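Local structure of taurocyamine kinase (Schistosoma mansoni, 4WOD) at residues 114-118 / 280-284; 322-326 / 336-340. The protein reversibly transfers phosphate between ATP and taurocyamine, through two phosphagen kinase repeats joined in a single chain. The protein carries 4 engineered substitutions. The contacts are given in a common frame with arbitrary orientation. Residues are numbered along the deposited sequence.

Contact 1. Residues 114-118 / 280-284; sequences GNLVV and VHAKI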
loop_
_atom_site.group_PDB
_atom_site.type_symbol
_atom_site.label_atom_id
_atom_site.label_comp_id
_atom_site.label_asym_id
_atom_site.label_seq_id
_atom_site.Cartn_x
_atom_site.Cartn_y
_atom_site.Cartn_z
ATOM N N GLY A 114 -20.609 -11.058 11.849
ATOM C CA GLY A 114 -21.326 -10.660 10.659
ATOM C C GLY A 114 -21.734 -11.768 9.716
ATOM O O GLY A 114 -22.323 -11.488 8.683
ATOM N N ASN A 115 -21.433 -13.014 10.071
ATOM C CA ASN A 115 -21.718 -14.172 9.217
ATOM C C ASN A 115 -21.179 -14.002 7.791
ATOM O O ASN A 115 -21.910 -14.151 6.814
ATOM C CB ASN A 115 -23.217 -14.458 9.173
ATOM C CG ASN A 115 -23.523 -15.826 8.596
ATOM O OD1 ASN A 115 -22.740 -16.764 8.765
ATOM N ND2 ASN A 115 -24.646 -15.945 7.895
ATOM N N LEU A 116 -19.894 -13.676 7.700
ATOM C CA LEU A 116 -19.235 -13.362 6.430
ATOM C C LEU A 116 -18.328 -14.484 5.934
ATOM O O LEU A 116 -17.800 -14.426 4.819
ATOM C CB LEU A 116 -18.392 -12.083 6.575
ATOM C CG LEU A 116 -19.021 -10.829 7.189
ATOM C CD1 LEU A 116 -17.956 -9.744 7.481
ATOM C CD2 LEU A 116 -20.138 -10.281 6.308
ATOM N N VAL A 117 -18.119 -15.500 6.753
ATOM C CA VAL A 117 -17.107 -16.488 6.412
ATOM C C VAL A 117 -17.689 -17.695 5.668
ATOM O O VAL A 117 -18.508 -18.429 6.203
ATOM C CB VAL A 117 -16.363 -16.975 7.675
ATOM C CG1 VAL A 117 -15.362 -18.044 7.310
ATOM C CG2 VAL A 117 -15.663 -15.820 8.347
ATOM N N VAL A 118 -17.245 -17.901 4.433
ATOM C CA VAL A 118 -17.677 -19.043 3.621
ATOM C C VAL A 118 -17.071 -20.356 4.113
ATOM O O VAL A 118 -17.746 -21.383 4.244
ATOM C CB VAL A 118 -17.266 -18.860 2.143
ATOM C CG1 VAL A 118 -17.710 -20.055 1.305
ATOM C CG2 VAL A 118 -17.801 -17.563 1.595
ATOM N N VAL A 280 -9.411 -17.910 6.291
ATOM C CA VAL A 280 -10.820 -17.971 5.913
ATOM C C VAL A 280 -11.018 -17.362 4.533
ATOM O O VAL A 280 -10.248 -16.483 4.123
ATOM C CB VAL A 280 -11.737 -17.214 6.902
ATOM C CG1 VAL A 280 -11.746 -17.905 8.226
ATOM C CG2 VAL A 280 -11.301 -15.709 7.043
ATOM N N HIS A 281 -12.038 -17.846 3.824
ATOM C CA HIS A 281 -12.598 -17.116 2.687
ATOM C C HIS A 281 -13.736 -16.256 3.217
ATOM O O HIS A 281 -14.741 -16.782 3.701
ATOM C CB HIS A 281 -13.110 -18.058 1.601
ATOM C CG HIS A 281 -12.057 -18.505 0.644
ATOM N ND1 HIS A 281 -10.834 -18.985 1.055
ATOM C CD2 HIS A 281 -12.041 -18.540 -0.710
ATOM C CE1 HIS A 281 -10.107 -19.300 -0.003
ATOM N NE2 HIS A 281 -10.817 -19.039 -1.087
ATOM N N ALA A 282 -13.582 -14.939 3.149
ATOM C CA ALA A 282 -14.577 -14.067 3.760
ATOM C C ALA A 282 -15.092 -13.031 2.778
ATOM O O ALA A 282 -14.339 -12.564 1.929
ATOM C CB ALA A 282 -13.993 -13.377 4.980
ATOM N N LYS A 283 -16.360 -12.658 2.928
ATOM C CA LYS A 283 -16.967 -11.556 2.173
ATOM C C LYS A 283 -16.741 -10.214 2.864
ATOM O O LYS A 283 -17.462 -9.861 3.800
ATOM C CB LYS A 283 -18.470 -11.777 1.980
ATOM C CG LYS A 283 -18.851 -13.023 1.204
ATOM C CD LYS A 283 -20.204 -13.541 1.680
ATOM C CE LYS A 283 -20.212 -15.054 1.904
ATOM N NZ LYS A 283 -21.286 -15.487 2.865
ATOM N N ILE A 284 -15.759 -9.459 2.386
ATOM C CA ILE A 284 -15.439 -8.154 2.959
ATOM C C ILE A 284 -15.307 -7.052 1.883
ATOM O O ILE A 284 -14.294 -6.345 1.833
ATOM C CB ILE A 284 -14.133 -8.232 3.776
ATOM C CG1 ILE A 284 -12.977 -8.736 2.895
ATOM C CG2 ILE A 284 -14.315 -9.204 4.963
ATOM C CD1 ILE A 284 -11.614 -8.441 3.449
#

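Contact 2. Residues 322-326 / 336-340; sequences SNKRR and TEMHS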
loop_
_atom_site.group_PDB
_atom_site.type_symbol
_atom_site.label_atom_id
_atom_site.label_comp_id
_atom_site.label_asym_id
_atom_site.label_seq_id
_atom_site.Cartn_x
_atom_site.Cartn_y
_atom_site.Cartn_z
ATOM N N SER A 322 -5.318 -14.712 5.910
ATOM C CA SER A 322 -4.524 -15.656 6.722
ATOM C C SER A 322 -3.502 -14.961 7.643
ATOM O O SER A 322 -3.188 -13.796 7.451
ATOM C CB SER A 322 -3.796 -16.650 5.807
ATOM O OG SER A 322 -2.953 -15.984 4.889
ATOM N N ASN A 323 -2.994 -15.682 8.649
ATOM C CA ASN A 323 -1.864 -15.196 9.423
ATOM C C ASN A 323 -0.722 -14.799 8.499
ATOM O O ASN A 323 -0.386 -15.540 7.578
ATOM C CB ASN A 323 -1.375 -16.260 10.428
ATOM C CG ASN A 323 -1.143 -17.634 9.791
ATOM O OD1 ASN A 323 -2.086 -18.308 9.360
ATOM N ND2 ASN A 323 0.126 -18.077 9.776
ATOM N N LYS A 324 -0.131 -13.629 8.723
ATOM C CA LYS A 324 0.992 -13.226 7.876
ATOM C C LYS A 324 2.297 -13.890 8.314
ATOM O O LYS A 324 3.251 -13.942 7.549
ATOM C CB LYS A 324 1.159 -11.705 7.874
ATOM C CG LYS A 324 1.681 -11.120 9.197
ATOM C CD LYS A 324 1.803 -9.594 9.142
ATOM C CE LYS A 324 2.397 -9.036 10.445
ATOM N NZ LYS A 324 2.380 -7.537 10.476
ATOM N N ARG A 325 2.347 -14.410 9.537
ATOM C CA ARG A 325 3.613 -14.919 10.051
ATOM C C ARG A 325 3.729 -16.425 9.945
ATOM O O ARG A 325 2.746 -17.138 10.090
ATOM C CB ARG A 325 3.822 -14.489 11.509
ATOM C CG ARG A 325 4.160 -13.033 11.663
ATOM C CD ARG A 325 4.474 -12.698 13.122
ATOM N NE ARG A 325 4.351 -11.272 13.420
ATOM C CZ ARG A 325 5.223 -10.350 13.022
ATOM N NH1 ARG A 325 6.273 -10.707 12.282
ATOM N NH2 ARG A 325 5.043 -9.073 13.350
ATOM N N ARG A 326 4.942 -16.902 9.682
ATOM C CA ARG A 326 5.225 -18.341 9.672
ATOM C C ARG A 326 6.397 -18.688 10.589
ATOM O O ARG A 326 6.427 -19.749 11.217
ATOM C CB ARG A 326 5.571 -18.831 8.257
ATOM C CG ARG A 326 4.558 -18.525 7.176
ATOM C CD ARG A 326 3.442 -19.557 7.112
ATOM N NE ARG A 326 2.558 -19.270 5.986
ATOM C CZ ARG A 326 1.683 -18.270 5.951
ATOM N NH1 ARG A 326 1.543 -17.445 7.000
ATOM N NH2 ARG A 326 0.951 -18.085 4.859
ATOM N N THR A 336 -3.519 -18.055 16.616
ATOM C CA THR A 336 -4.058 -16.961 17.436
ATOM C C THR A 336 -3.943 -15.622 16.675
ATOM O O THR A 336 -4.902 -14.851 16.596
ATOM C CB THR A 336 -3.341 -16.857 18.785
ATOM O OG1 THR A 336 -3.530 -18.074 19.523
ATOM C CG2 THR A 336 -3.876 -15.679 19.587
ATOM N N GLU A 337 -2.780 -15.360 16.100
ATOM C CA GLU A 337 -2.631 -14.183 15.239
ATOM C C GLU A 337 -3.718 -14.135 14.163
ATOM O O GLU A 337 -4.369 -13.096 13.962
ATOM C CB GLU A 337 -1.248 -14.168 14.584
ATOM C CG GLU A 337 -1.038 -12.966 13.664
ATOM C CD GLU A 337 0.244 -13.059 12.848
ATOM O OE1 GLU A 337 0.330 -13.936 11.961
ATOM O OE2 GLU A 337 1.168 -12.256 13.094
ATOM N N MET A 338 -3.936 -15.266 13.493
ATOM C CA MET A 338 -4.979 -15.365 12.489
ATOM C C MET A 338 -6.343 -15.026 13.079
ATOM O O MET A 338 -7.079 -14.193 12.549
ATOM C CB MET A 338 -5.019 -16.774 11.888
ATOM C CG MET A 338 -6.088 -16.966 10.824
ATOM S SD MET A 338 -7.641 -17.632 11.499
ATOM C CE MET A 338 -8.572 -17.952 10.014
ATOM N N HIS A 339 -6.683 -15.685 14.175
ATOM C CA HIS A 339 -8.035 -15.552 14.695
ATOM C C HIS A 339 -8.317 -14.139 15.175
ATOM O O HIS A 339 -9.387 -13.584 14.896
ATOM C CB HIS A 339 -8.291 -16.533 15.827
ATOM C CG HIS A 339 -9.708 -16.503 16.305
ATOM N ND1 HIS A 339 -10.119 -15.716 17.358
ATOM C CD2 HIS A 339 -10.812 -17.142 15.856
ATOM C CE1 HIS A 339 -11.417 -15.876 17.542
ATOM N NE2 HIS A 339 -11.862 -16.744 16.650
ATOM N N SER A 340 -7.355 -13.572 15.900
ATOM C CA SER A 340 -7.463 -12.228 16.442
ATOM C C SER A 340 -7.590 -11.204 15.333
ATOM O O SER A 340 -8.479 -10.358 15.363
ATOM C CB SER A 340 -6.254 -11.888 17.309
ATOM O OG SER A 340 -6.298 -12.631 18.511
#

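Contact 1. Residues 114-118 / 280-284
The start of one strand and the end of its antiparallel neighbour meet here, in the catalytic domain of the first phosphagen kinase repeat. Residues 114-118 lead into strand 117-126. Residues 280-283 end strand 277-283, and Ile284 follows it. Val117 and Ala282 form an antiparallel non-hydrogen-bonded pair, with their CA atoms 4.4 Å apart.

Two backbone hydrogen bonds flank this pair. Lys283 N donates to Leu116 O at 3.0 Å and is nearly straight. Val118 N donates to His281 O at 2.8 Å. Leu116 O also takes a CA-H...O contact from Ala282 CA at 3.4 Å. The chain turns a corner at Val118, but the pairing goes on beyond it, where the backbone of His281 bonds to Ser119. On its other edge strand 277-283 is bonded to strand 318-323.

Apolar packing follows the faces of the sheet. Val117 and Ala282 point to the same face. Val117 CG1 lies 3.7 Å from Val280 CG1, and Val117 CG2 lies 4.5 Å from Ala282 CB. Helix 331-355 packs on this side, where Leu346 touches Val117 and Met338 touches Val280. Leu116 also rests on Leu346, and its CD1 is 4.5 Å from Ile284 CG2.

Val280 and His281 belong to a predicted ATP-binding segment. The His281 ring leads away from residues 114-118, and its NE2 is hydrogen-bonded to Glu310, another predicted ATP-site residue. The Lys283 side chain extends alongside residues 114-118 and meets Val118 near its end, with Lys283 CE 3.5 Å from Val118 CG2.

Contact 2. Residues 322-326 / 336-340
Glu337, in the second turn of helix 331-355, holds the chain where it leaves strand 318-323. Its carboxylate faces the turn at 324-325. Arg325 N donates a hydrogen bond to Glu337 OE1 at 3.2 Å. Arg325 NE forms a salt bridge with Glu337 OE2 at 3.3 Å. One acidic side chain thus binds both the backbone and the side chain of Arg325.

Other polar groups of the turn are satisfied on the strand side. Asn323 ND2 donates to Arg325 O at 2.8 Å and also to the carbonyl of Leu276. Asn323 OD1 accepts from the backbone N of Ala278, a predicted ATP-site residue. Arg326 NH1 donates to Asn323 O at 2.8 Å and, weakly, to Arg325 O at 3.3 Å. Lys324 NZ turns to the carbonyl of Glu298.

The apolar part is small. Asn323 CB sits 4.0 Å from Met338 CB, and their CA atoms are 4.4 Å apart.

The contact closes the seven-residue connection 324-330 between strand 318-323 and helix 331-355. On the sheet side, strand 318-323 runs between strands 277-283 and 302-306. On the helix side, Met338 packs on Val280 of strand 277-283 and on Leu236 of helix 236-251.

In the fold
Both contacts lie in the catalytic domain of the first repeat, with centres about 16 Å apart. They come in series along the chain: contact 1 closes before contact 2 opens. They share one eight-stranded antiparallel sheet, in which strand 277-283 of contact 1 lies beside strand 318-323 of contact 2. Helix 331-355 links them on one face, and Val280 CG1 touches Met338 CE at 3.6 Å. Contact 1 joins strands from distant parts of the sequence; contact 2 fastens the local return from sheet to helix. Contact 1 includes Val280 and His281 of the predicted ATP site, and contact 2 adjoins it through Asn323, hydrogen-bonded to Ala278.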